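Local coordinates for alginate lyase (Chitinophaga sp. MD30, PDB 6KCW), which cleaves the polysaccharide alginate as a bacterial lyase of polysaccharide lyase family 36, at residues R46-K51 against D227-Y232; E71-Y76 against V236-R241; H166-S171 against R180-I185. All coordinates share one frame; numbering follows the deposited sequence.

Overall arrangement
All three contacts lie in one antiparallel sheet, which a second antiparallel sheet covers. Strand 228-241 serves contacts 1 and 2 with different parts of its length: residues 227-232 pair with strand 44-49, residues 236-241 with strand 71-80. Strand 71-80 is also the neighbour of strand 162-170, so contact 3 follows contact 2 across the sheet, with centres about 9 Å apart. Contact 1 lies about 25 Å from both, centre to centre, on the far side of the chain's middle. Along the chain, contacts 1 and 2 cross, and the hairpin of contact 3 nests inside both loops. A strand near the C-terminus thus ties together early parts of the chain.

Contact 1 of 3, residues R46-K51 against D227-Y232; sequences RVTLLK and DSYIYY
The side chain of Arg46 reaches two tyrosine rings of the neighbouring strand, Tyr229 and Tyr231, which project from the same face of the sheet. It lies alongside both, pointing the same way, with CG 3.4 Å from Tyr231 CE2 and CD 3.3 Å from Tyr229 CD1. A turn about the third torsion (chi3 70°) then brings NE beside the Tyr229 ring, 3.5 Å from its CD1. Tyr229 CE1 sits over one face of the guanidinium, toward its rim, with the two planes 49° apart, so ring and guanidinium are inclined to each other and not stacked in parallel. Thr48 OG1 approaches the same ring obliquely, 3.5 Å from CE1. An alanine in place of Arg46 would probably open a gap beside the two rings and leave Tyr229 freer to turn, since of the two rings CB touches only Tyr231.

On the other face, Val47 CG2 meets Tyr232 CE2 at the ring edge, 3.8 Å away and in its plane, and the CD1 methyls of Leu49 and Ile230 touch. The Tyr232 hydroxyl is hydrogen-bonded to Thr213 OG1 and Gly93 N, and Val47 and Ile230 pack on strand 206-215 of the second sheet. Just beyond the last bridged pair, Leu49 with Ser228, Asp227 OD1 accepts from Lys51 N (3.0 Å, 166° at the hydrogen) and forms a salt bridge with Lys51 NZ at 3.5 Å.

Four backbone hydrogen bonds join Val47 to Ile230 and Leu49 to Ser228. At the other end of the ladder the strands lead to Gly43 and Asp233, two residues of the calcium site. Such antiparallel pairing, with one face turned to a second sheet, is characteristic of the beta-sandwich of concanavalin-like lyases.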
loop_
_atom_site.group_PDB
_atom_site.type_symbol
_atom_site.label_atom_id
_atom_site.label_comp_id
_atom_site.label_asym_id
_atom_site.label_seq_id
_atom_site.Cartn_x
_atom_site.Cartn_y
_atom_site.Cartn_z
ATOM N N ARG A 46 5.236 9.345 -10.657
ATOM C CA ARG A 46 5.343 10.261 -9.530
ATOM C C ARG A 46 3.954 10.607 -9.024
ATOM O O ARG A 46 3.103 11.070 -9.794
ATOM C CB ARG A 46 6.080 11.537 -9.915
ATOM C CG ARG A 46 6.355 12.453 -8.744
ATOM C CD ARG A 46 6.851 13.794 -9.262
ATOM N NE ARG A 46 5.781 14.530 -9.925
ATOM C CZ ARG A 46 5.980 15.574 -10.728
ATOM N NH1 ARG A 46 7.219 16.005 -10.989
ATOM N NH2 ARG A 46 4.938 16.187 -11.284
ATOM N N VAL A 47 3.734 10.391 -7.733
ATOM C CA VAL A 47 2.516 10.803 -7.051
ATOM C C VAL A 47 2.832 12.014 -6.183
ATOM O O VAL A 47 3.878 12.064 -5.524
ATOM C CB VAL A 47 1.926 9.646 -6.221
ATOM C CG1 VAL A 47 0.734 10.127 -5.393
ATOM C CG2 VAL A 47 1.502 8.503 -7.141
ATOM N N THR A 48 1.933 12.994 -6.180
ATOM C CA THR A 48 2.107 14.212 -5.396
ATOM C C THR A 48 1.312 14.135 -4.097
ATOM O O THR A 48 0.124 13.795 -4.109
ATOM C CB THR A 48 1.663 15.455 -6.176
ATOM O OG1 THR A 48 2.436 15.579 -7.374
ATOM C CG2 THR A 48 1.876 16.703 -5.336
ATOM N N LEU A 49 1.963 14.460 -2.984
ATOM C CA LEU A 49 1.277 14.751 -1.732
ATOM C C LEU A 49 1.311 16.262 -1.521
ATOM O O LEU A 49 2.390 16.840 -1.334
ATOM C CB LEU A 49 1.919 14.030 -0.550
ATOM C CG LEU A 49 2.072 12.507 -0.628
ATOM C CD1 LEU A 49 2.874 11.996 0.560
ATOM C CD2 LEU A 49 0.719 11.831 -0.710
ATOM N N LEU A 50 0.135 16.897 -1.547
ATOM C CA LEU A 50 0.063 18.347 -1.443
ATOM C C LEU A 50 0.208 18.815 -0.003
ATOM O O LEU A 50 -0.242 18.164 0.946
ATOM C CB LEU A 50 -1.243 18.896 -2.020
ATOM C CG LEU A 50 -1.748 18.448 -3.385
ATOM C CD1 LEU A 50 -3.169 18.901 -3.582
ATOM C CD2 LEU A 50 -0.864 19.014 -4.471
ATOM N N LYS A 51 0.827 19.978 0.139
ATOM C CA LYS A 51 0.986 20.607 1.437
ATOM C C LYS A 51 -0.373 20.903 2.075
ATOM O O LYS A 51 -1.380 21.126 1.389
ATOM C CB LYS A 51 1.792 21.897 1.274
ATOM C CG LYS A 51 1.109 22.918 0.374
ATOM C CD LYS A 51 1.884 24.214 0.252
ATOM C CE LYS A 51 1.234 25.049 -0.810
ATOM N NZ LYS A 51 0.714 24.142 -1.869
ATOM N N ASP A 227 4.761 20.704 -0.782
ATOM C CA ASP A 227 4.472 19.614 -1.700
ATOM C C ASP A 227 5.648 18.649 -1.687
ATOM O O ASP A 227 6.806 19.070 -1.662
ATOM C CB ASP A 227 4.230 20.137 -3.121
ATOM C CG ASP A 227 2.970 21.010 -3.241
ATOM O OD1 ASP A 227 2.068 20.907 -2.389
ATOM O OD2 ASP A 227 2.873 21.797 -4.206
ATOM N N SER A 228 5.350 17.350 -1.672
ATOM C CA SER A 228 6.374 16.312 -1.688
ATOM C C SER A 228 5.985 15.226 -2.681
ATOM O O SER A 228 4.817 15.091 -3.058
ATOM C CB SER A 228 6.594 15.709 -0.301
ATOM O OG SER A 228 7.504 16.492 0.450
ATOM N N TYR A 229 6.979 14.443 -3.101
ATOM C CA TYR A 229 6.810 13.528 -4.219
ATOM C C TYR A 229 7.323 12.135 -3.865
ATOM O O TYR A 229 8.280 11.984 -3.098
ATOM C CB TYR A 229 7.522 14.079 -5.469
ATOM C CG TYR A 229 7.068 15.494 -5.828
ATOM C CD1 TYR A 229 5.976 15.709 -6.662
ATOM C CD2 TYR A 229 7.728 16.607 -5.312
ATOM C CE1 TYR A 229 5.561 16.998 -6.988
ATOM C CE2 TYR A 229 7.315 17.900 -5.620
ATOM C CZ TYR A 229 6.233 18.090 -6.455
ATOM O OH TYR A 229 5.834 19.375 -6.757
ATOM N N ILE A 230 6.651 11.122 -4.409
ATOM C CA ILE A 230 7.049 9.726 -4.284
ATOM C C ILE A 230 6.998 9.108 -5.676
ATOM O O ILE A 230 6.083 9.391 -6.459
ATOM C CB ILE A 230 6.132 8.961 -3.297
ATOM C CG1 ILE A 230 6.225 9.564 -1.892
ATOM C CG2 ILE A 230 6.464 7.471 -3.270
ATOM C CD1 ILE A 230 5.066 9.216 -1.005
ATOM N N TYR A 231 7.982 8.278 -5.998
ATOM C CA TYR A 231 8.083 7.684 -7.323
ATOM C C TYR A 231 7.987 6.167 -7.231
ATOM O O TYR A 231 8.726 5.539 -6.467
ATOM C CB TYR A 231 9.393 8.084 -7.988
ATOM C CG TYR A 231 9.658 9.575 -8.061
ATOM C CD1 TYR A 231 10.215 10.256 -6.983
ATOM C CD2 TYR A 231 9.380 10.294 -9.213
ATOM C CE1 TYR A 231 10.480 11.611 -7.057
ATOM C CE2 TYR A 231 9.646 11.647 -9.293
ATOM C CZ TYR A 231 10.194 12.292 -8.213
ATOM O OH TYR A 231 10.450 13.631 -8.288
ATOM N N TYR A 232 7.092 5.585 -8.023
ATOM C CA TYR A 232 6.943 4.144 -8.147
ATOM C C TYR A 232 7.374 3.677 -9.537
ATOM O O TYR A 232 7.354 4.437 -10.511
ATOM C CB TYR A 232 5.491 3.723 -7.877
ATOM C CG TYR A 232 4.934 4.244 -6.564
ATOM C CD1 TYR A 232 5.258 3.630 -5.355
ATOM C CD2 TYR A 232 4.078 5.343 -6.529
ATOM C CE1 TYR A 232 4.748 4.101 -4.155
ATOM C CE2 TYR A 232 3.582 5.819 -5.338
ATOM C CZ TYR A 232 3.918 5.190 -4.152
ATOM O OH TYR A 232 3.425 5.653 -2.959
#

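Contact 2 of 3, residues E71-Y76 against V236-R241; sequences EYELDY and VLRKIR
Glu71 O is gripped by two backbone donors, Ile240 N at 2.8 Å and Arg241 N at 3.3 Å, which reach it from the same face of its plane. This is a classic beta bulge, two residues of one strand facing Glu71 on the other. Beside it, the Arg241 guanidinium takes the Glu71 carboxylate side-on, NE to OE2 at 3.0 Å and NH2 to OE1 at 3.1 Å. OE2 lies in the guanidinium plane, yet NE stands 40° above the carboxylate plane. Arg241 NH1 has a second partner in Glu243. Glu73 CG sits between the backbone N and the carbonyl carbon (chi1 67°), and the chain extends beyond it, bringing OE2 into a weaker bridge with Arg238 NE.

Toward the second sheet, Lys239 CA lies over the face of the Tyr72 ring, 3.6 Å from its centroid, a CH-pi contact. The Tyr72 hydroxyl bonds to Ser67 O and Lys239 NZ to Ser67 OG, while Leu237 CD1 touches Tyr72 and Leu74 CD2. A water donates to Asp75 OD1 and Val236 O; Asp75 OD2 is hydrogen-bonded to His164 NE2. The ion pairs probably offset carboxylate charge on the Glu71 face, whereas the mainly apolar Tyr72 face packs on the second sheet.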
loop_
_atom_site.group_PDB
_atom_site.type_symbol
_atom_site.label_atom_id
_atom_site.label_comp_id
_atom_site.label_asym_id
_atom_site.label_seq_id
_atom_site.Cartn_x
_atom_site.Cartn_y
_atom_site.Cartn_z
ATOM N N GLU A 71 -4.552 -16.338 -2.859
ATOM C CA GLU A 71 -3.106 -16.131 -2.831
ATOM C C GLU A 71 -2.696 -15.096 -3.858
ATOM O O GLU A 71 -2.954 -15.261 -5.056
ATOM C CB GLU A 71 -2.337 -17.417 -3.111
ATOM C CG GLU A 71 -2.053 -18.210 -1.881
ATOM C CD GLU A 71 -2.977 -19.381 -1.772
ATOM O OE1 GLU A 71 -2.762 -20.210 -0.862
ATOM O OE2 GLU A 71 -3.905 -19.482 -2.608
ATOM N N TYR A 72 -2.009 -14.059 -3.392
ATOM C CA TYR A 72 -1.654 -12.926 -4.226
ATOM C C TYR A 72 -0.255 -12.462 -3.858
ATOM O O TYR A 72 0.236 -12.703 -2.750
ATOM C CB TYR A 72 -2.662 -11.764 -4.079
ATOM C CG TYR A 72 -3.557 -11.596 -5.290
ATOM C CD1 TYR A 72 -3.094 -10.933 -6.431
ATOM C CD2 TYR A 72 -4.845 -12.131 -5.314
ATOM C CE1 TYR A 72 -3.899 -10.780 -7.555
ATOM C CE2 TYR A 72 -5.659 -11.994 -6.429
ATOM C CZ TYR A 72 -5.181 -11.309 -7.548
ATOM O OH TYR A 72 -5.970 -11.161 -8.671
ATOM N N GLU A 73 0.387 -11.798 -4.815
ATOM C CA GLU A 73 1.665 -11.168 -4.552
ATOM C C GLU A 73 1.774 -9.951 -5.441
ATOM O O GLU A 73 1.059 -9.828 -6.437
ATOM C CB GLU A 73 2.834 -12.119 -4.821
ATOM C CG GLU A 73 2.942 -12.450 -6.280
ATOM C CD GLU A 73 4.149 -13.246 -6.584
ATOM O OE1 GLU A 73 4.925 -13.518 -5.644
ATOM O OE2 GLU A 73 4.321 -13.603 -7.768
ATOM N N LEU A 74 2.681 -9.046 -5.081
ATOM C CA LEU A 74 3.046 -7.986 -6.011
ATOM C C LEU A 74 4.466 -7.532 -5.708
ATOM O O LEU A 74 5.029 -7.840 -4.653
ATOM C CB LEU A 74 2.049 -6.807 -5.976
ATOM C CG LEU A 74 1.635 -6.096 -4.685
ATOM C CD1 LEU A 74 2.703 -5.106 -4.219
ATOM C CD2 LEU A 74 0.321 -5.374 -4.905
ATOM N N ASP A 75 5.038 -6.812 -6.668
ATOM C CA ASP A 75 6.379 -6.249 -6.583
ATOM C C ASP A 75 6.355 -4.868 -7.218
ATOM O O ASP A 75 5.657 -4.642 -8.209
ATOM C CB ASP A 75 7.443 -7.113 -7.313
ATOM C CG ASP A 75 7.954 -8.271 -6.469
ATOM O OD1 ASP A 75 7.278 -9.327 -6.419
ATOM O OD2 ASP A 75 9.037 -8.130 -5.857
ATOM N N TYR A 76 7.132 -3.954 -6.654
ATOM C CA TYR A 76 7.262 -2.613 -7.200
ATOM C C TYR A 76 8.486 -1.982 -6.569
ATOM O O TYR A 76 9.001 -2.460 -5.551
ATOM C CB TYR A 76 6.019 -1.751 -6.934
ATOM C CG TYR A 76 5.770 -1.474 -5.465
ATOM C CD1 TYR A 76 4.996 -2.336 -4.705
ATOM C CD2 TYR A 76 6.327 -0.363 -4.840
ATOM C CE1 TYR A 76 4.767 -2.093 -3.367
ATOM C CE2 TYR A 76 6.120 -0.126 -3.509
ATOM C CZ TYR A 76 5.335 -0.994 -2.777
ATOM O OH TYR A 76 5.109 -0.760 -1.444
ATOM N N VAL A 236 4.600 -5.358 -10.699
ATOM C CA VAL A 236 4.229 -6.686 -11.183
ATOM C C VAL A 236 3.244 -7.284 -10.189
ATOM O O VAL A 236 3.588 -7.525 -9.025
ATOM C CB VAL A 236 5.446 -7.601 -11.384
ATOM C CG1 VAL A 236 4.995 -8.953 -11.904
ATOM C CG2 VAL A 236 6.424 -6.963 -12.357
ATOM N N LEU A 237 2.019 -7.514 -10.639
ATOM C CA LEU A 237 0.971 -8.106 -9.822
ATOM C C LEU A 237 0.634 -9.481 -10.369
ATOM O O LEU A 237 0.574 -9.670 -11.586
ATOM C CB LEU A 237 -0.283 -7.218 -9.817
ATOM C CG LEU A 237 -1.580 -7.725 -9.199
ATOM C CD1 LEU A 237 -1.586 -7.461 -7.716
ATOM C CD2 LEU A 237 -2.785 -7.055 -9.835
ATOM N N ARG A 238 0.392 -10.444 -9.479
ATOM C CA ARG A 238 0.054 -11.786 -9.941
ATOM C C ARG A 238 -0.871 -12.500 -8.968
ATOM O O ARG A 238 -0.522 -12.705 -7.799
ATOM C CB ARG A 238 1.312 -12.615 -10.169
ATOM C CG ARG A 238 1.023 -13.902 -10.885
ATOM C CD ARG A 238 2.297 -14.512 -11.385
ATOM N NE ARG A 238 2.999 -15.244 -10.340
ATOM C CZ ARG A 238 2.745 -16.512 -10.036
ATOM N NH1 ARG A 238 1.781 -17.148 -10.698
ATOM N NH2 ARG A 238 3.439 -17.136 -9.074
ATOM N N LYS A 239 -2.036 -12.899 -9.480
ATOM C CA LYS A 239 -2.930 -13.829 -8.803
ATOM C C LYS A 239 -2.300 -15.214 -8.794
ATOM O O LYS A 239 -2.208 -15.878 -9.828
ATOM C CB LYS A 239 -4.282 -13.866 -9.505
ATOM C CG LYS A 239 -5.248 -14.869 -8.924
ATOM C CD LYS A 239 -6.417 -15.121 -9.870
ATOM C CE LYS A 239 -7.712 -15.331 -9.093
ATOM N NZ LYS A 239 -8.872 -15.683 -9.967
ATOM N N ILE A 240 -1.879 -15.671 -7.630
ATOM C CA ILE A 240 -1.254 -16.981 -7.578
ATOM C C ILE A 240 -2.304 -18.091 -7.603
ATOM O O ILE A 240 -2.093 -19.130 -8.233
ATOM C CB ILE A 240 -0.333 -17.056 -6.349
ATOM C CG1 ILE A 240 0.771 -16.000 -6.471
ATOM C CG2 ILE A 240 0.244 -18.437 -6.191
ATOM C CD1 ILE A 240 1.668 -15.902 -5.268
ATOM N N ARG A 241 -3.462 -17.889 -6.966
ATOM C CA ARG A 241 -4.451 -18.962 -6.875
ATOM C C ARG A 241 -5.769 -18.432 -6.335
ATOM O O ARG A 241 -5.793 -17.465 -5.570
ATOM C CB ARG A 241 -3.961 -20.108 -5.972
ATOM C CG ARG A 241 -4.994 -21.198 -5.742
ATOM C CD ARG A 241 -4.408 -22.430 -5.130
ATOM N NE ARG A 241 -4.148 -22.277 -3.703
ATOM C CZ ARG A 241 -3.873 -23.296 -2.894
ATOM N NH1 ARG A 241 -3.836 -24.533 -3.379
ATOM N NH2 ARG A 241 -3.634 -23.091 -1.605
HETATM O O HOH W 1 5.387 -9.885 -8.380
#

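Contact 3 of 3, residues H166-S171 against R180-I185; sequences HVYIKS and RAQIII
Six backbone hydrogen bonds hold the two strands antiparallel, their directions 170° apart, from the His166-Ile184 pair to the Lys170-Arg180 pair. The His166 ring is met at its edge and in its plane by two partners: Gln182 OE1 lies 3.5 Å from CD2, and Ile184 CG1 lies 3.8 Å from the same carbon. Carrying CG anti to the backbone N (chi1 176°), the histidine runs alongside Ile184, while its ring is turned 50° from the Gln182 amide. A water sits near both NE2 and Gln182 OE1, although its closeness to the oxygen makes that bridge doubtful, and His166 ND1 is hydrogen-bonded to Asp75 OD1 of the adjacent strand.

The pair forms a beta hairpin in the sandwich, strand 162-170 bordering strand 71-80 and strand 179-185 bordering strand 188-195. Farther along the face, Gln182 CB lies at the edge of the Tyr168 ring and Arg180 CG comes 4.1 Å from Tyr168 CE2. Arg180 NE forms a salt bridge with Asp192. The CB atoms of Lys170 and Arg180 meet at 3.7 Å. On the opposite face Val167 CG2 touches Ile183 CG1, and Ile169, Ala181 and Ile183 pack against Leu116 of the second sheet.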
loop_
_atom_site.group_PDB
_atom_site.type_symbol
_atom_site.label_atom_id
_atom_site.label_comp_id
_atom_site.label_asym_id
_atom_site.label_seq_id
_atom_site.Cartn_x
_atom_site.Cartn_y
_atom_site.Cartn_z
ATOM N N HIS A 166 8.430 -6.407 -2.076
ATOM C CA HIS A 166 7.634 -7.591 -2.382
ATOM C C HIS A 166 6.578 -7.787 -1.289
ATOM O O HIS A 166 6.893 -7.733 -0.092
ATOM C CB HIS A 166 8.523 -8.837 -2.491
ATOM C CG HIS A 166 7.759 -10.105 -2.701
ATOM N ND1 HIS A 166 7.204 -10.446 -3.916
ATOM C CD2 HIS A 166 7.429 -11.099 -1.845
ATOM C CE1 HIS A 166 6.572 -11.600 -3.800
ATOM N NE2 HIS A 166 6.686 -12.013 -2.552
ATOM N N VAL A 167 5.328 -8.000 -1.699
ATOM C CA VAL A 167 4.226 -8.265 -0.781
ATOM C C VAL A 167 3.587 -9.590 -1.174
ATOM O O VAL A 167 3.395 -9.863 -2.362
ATOM C CB VAL A 167 3.184 -7.127 -0.799
ATOM C CG1 VAL A 167 1.861 -7.600 -0.256
ATOM C CG2 VAL A 167 3.692 -5.920 -0.027
ATOM N N TYR A 168 3.285 -10.419 -0.177
ATOM C CA TYR A 168 2.618 -11.700 -0.367
ATOM C C TYR A 168 1.517 -11.823 0.670
ATOM O O TYR A 168 1.747 -11.548 1.854
ATOM C CB TYR A 168 3.593 -12.876 -0.218
ATOM C CG TYR A 168 2.923 -14.237 -0.197
ATOM C CD1 TYR A 168 2.109 -14.640 -1.244
ATOM C CD2 TYR A 168 3.127 -15.128 0.853
ATOM C CE1 TYR A 168 1.503 -15.881 -1.250
ATOM C CE2 TYR A 168 2.517 -16.381 0.861
ATOM C CZ TYR A 168 1.708 -16.749 -0.202
ATOM O OH TYR A 168 1.083 -17.976 -0.222
ATOM N N ILE A 169 0.333 -12.249 0.235
ATOM C CA ILE A 169 -0.838 -12.347 1.102
ATOM C C ILE A 169 -1.565 -13.651 0.801
ATOM O O ILE A 169 -1.640 -14.089 -0.351
ATOM C CB ILE A 169 -1.774 -11.130 0.929
ATOM C CG1 ILE A 169 -2.891 -11.146 1.968
ATOM C CG2 ILE A 169 -2.384 -11.109 -0.456
ATOM C CD1 ILE A 169 -3.774 -9.988 1.858
ATOM N N LYS A 170 -2.078 -14.285 1.850
ATOM C CA LYS A 170 -2.829 -15.526 1.724
ATOM C C LYS A 170 -4.034 -15.453 2.647
ATOM O O LYS A 170 -3.888 -15.138 3.833
ATOM C CB LYS A 170 -1.948 -16.724 2.071
ATOM C CG LYS A 170 -2.612 -18.082 2.006
ATOM C CD LYS A 170 -1.733 -19.066 2.764
ATOM C CE LYS A 170 -1.749 -20.447 2.140
ATOM N NZ LYS A 170 -2.786 -21.320 2.739
ATOM N N SER A 171 -5.219 -15.724 2.100
ATOM C CA SER A 171 -6.428 -15.802 2.909
ATOM C C SER A 171 -6.305 -16.868 3.995
ATOM O O SER A 171 -5.622 -17.886 3.830
ATOM C CB SER A 171 -7.630 -16.126 2.028
ATOM O OG SER A 171 -7.650 -15.286 0.903
ATOM N N ARG A 180 -1.691 -15.527 5.690
ATOM C CA ARG A 180 -0.307 -15.074 5.652
ATOM C C ARG A 180 -0.257 -13.608 5.254
ATOM O O ARG A 180 -0.976 -13.186 4.346
ATOM C CB ARG A 180 0.524 -15.900 4.656
ATOM C CG ARG A 180 2.015 -15.839 4.905
ATOM C CD ARG A 180 2.462 -16.986 5.840
ATOM N NE ARG A 180 3.920 -17.118 5.823
ATOM C CZ ARG A 180 4.585 -18.070 5.174
ATOM N NH1 ARG A 180 3.926 -19.006 4.503
ATOM N NH2 ARG A 180 5.913 -18.103 5.219
ATOM N N ALA A 181 0.622 -12.847 5.910
ATOM C CA ALA A 181 0.945 -11.481 5.498
ATOM C C ALA A 181 2.459 -11.330 5.436
ATOM O O ALA A 181 3.146 -11.588 6.428
ATOM C CB ALA A 181 0.339 -10.456 6.468
ATOM N N GLN A 182 2.984 -10.902 4.291
ATOM C CA GLN A 182 4.429 -10.828 4.118
ATOM C C GLN A 182 4.821 -9.558 3.381
ATOM O O GLN A 182 4.205 -9.204 2.370
ATOM C CB GLN A 182 4.953 -12.052 3.359
ATOM C CG GLN A 182 6.454 -12.029 3.045
ATOM C CD GLN A 182 6.902 -13.235 2.223
ATOM O OE1 GLN A 182 7.148 -13.129 1.019
ATOM N NE2 GLN A 182 7.008 -14.384 2.875
ATOM N N ILE A 183 5.867 -8.890 3.880
ATOM C CA ILE A 183 6.495 -7.752 3.210
ATOM C C ILE A 183 8.001 -7.975 3.145
ATOM O O ILE A 183 8.643 -8.195 4.177
ATOM C CB ILE A 183 6.205 -6.426 3.932
ATOM C CG1 ILE A 183 4.704 -6.121 3.926
ATOM C CG2 ILE A 183 7.006 -5.289 3.277
ATOM C CD1 ILE A 183 4.333 -4.986 4.818
ATOM N N ILE A 184 8.566 -7.883 1.943
ATOM C CA ILE A 184 10.001 -8.060 1.712
ATOM C C ILE A 184 10.523 -6.803 1.029
ATOM O O ILE A 184 10.010 -6.409 -0.025
ATOM C CB ILE A 184 10.300 -9.305 0.853
ATOM C CG1 ILE A 184 9.500 -10.522 1.331
ATOM C CG2 ILE A 184 11.796 -9.623 0.871
ATOM C CD1 ILE A 184 9.999 -11.130 2.635
ATOM N N ILE A 185 11.528 -6.169 1.629
ATOM C CA ILE A 185 12.088 -4.922 1.116
ATOM C C ILE A 185 13.576 -5.136 0.882
ATOM O O ILE A 185 14.312 -5.486 1.815
ATOM C CB ILE A 185 11.836 -3.741 2.069
ATOM C CG1 ILE A 185 10.337 -3.542 2.290
ATOM C CG2 ILE A 185 12.447 -2.450 1.528
ATOM C CD1 ILE A 185 10.037 -2.439 3.267
HETATM O O HOH W 2 6.571 -14.192 -1.109
#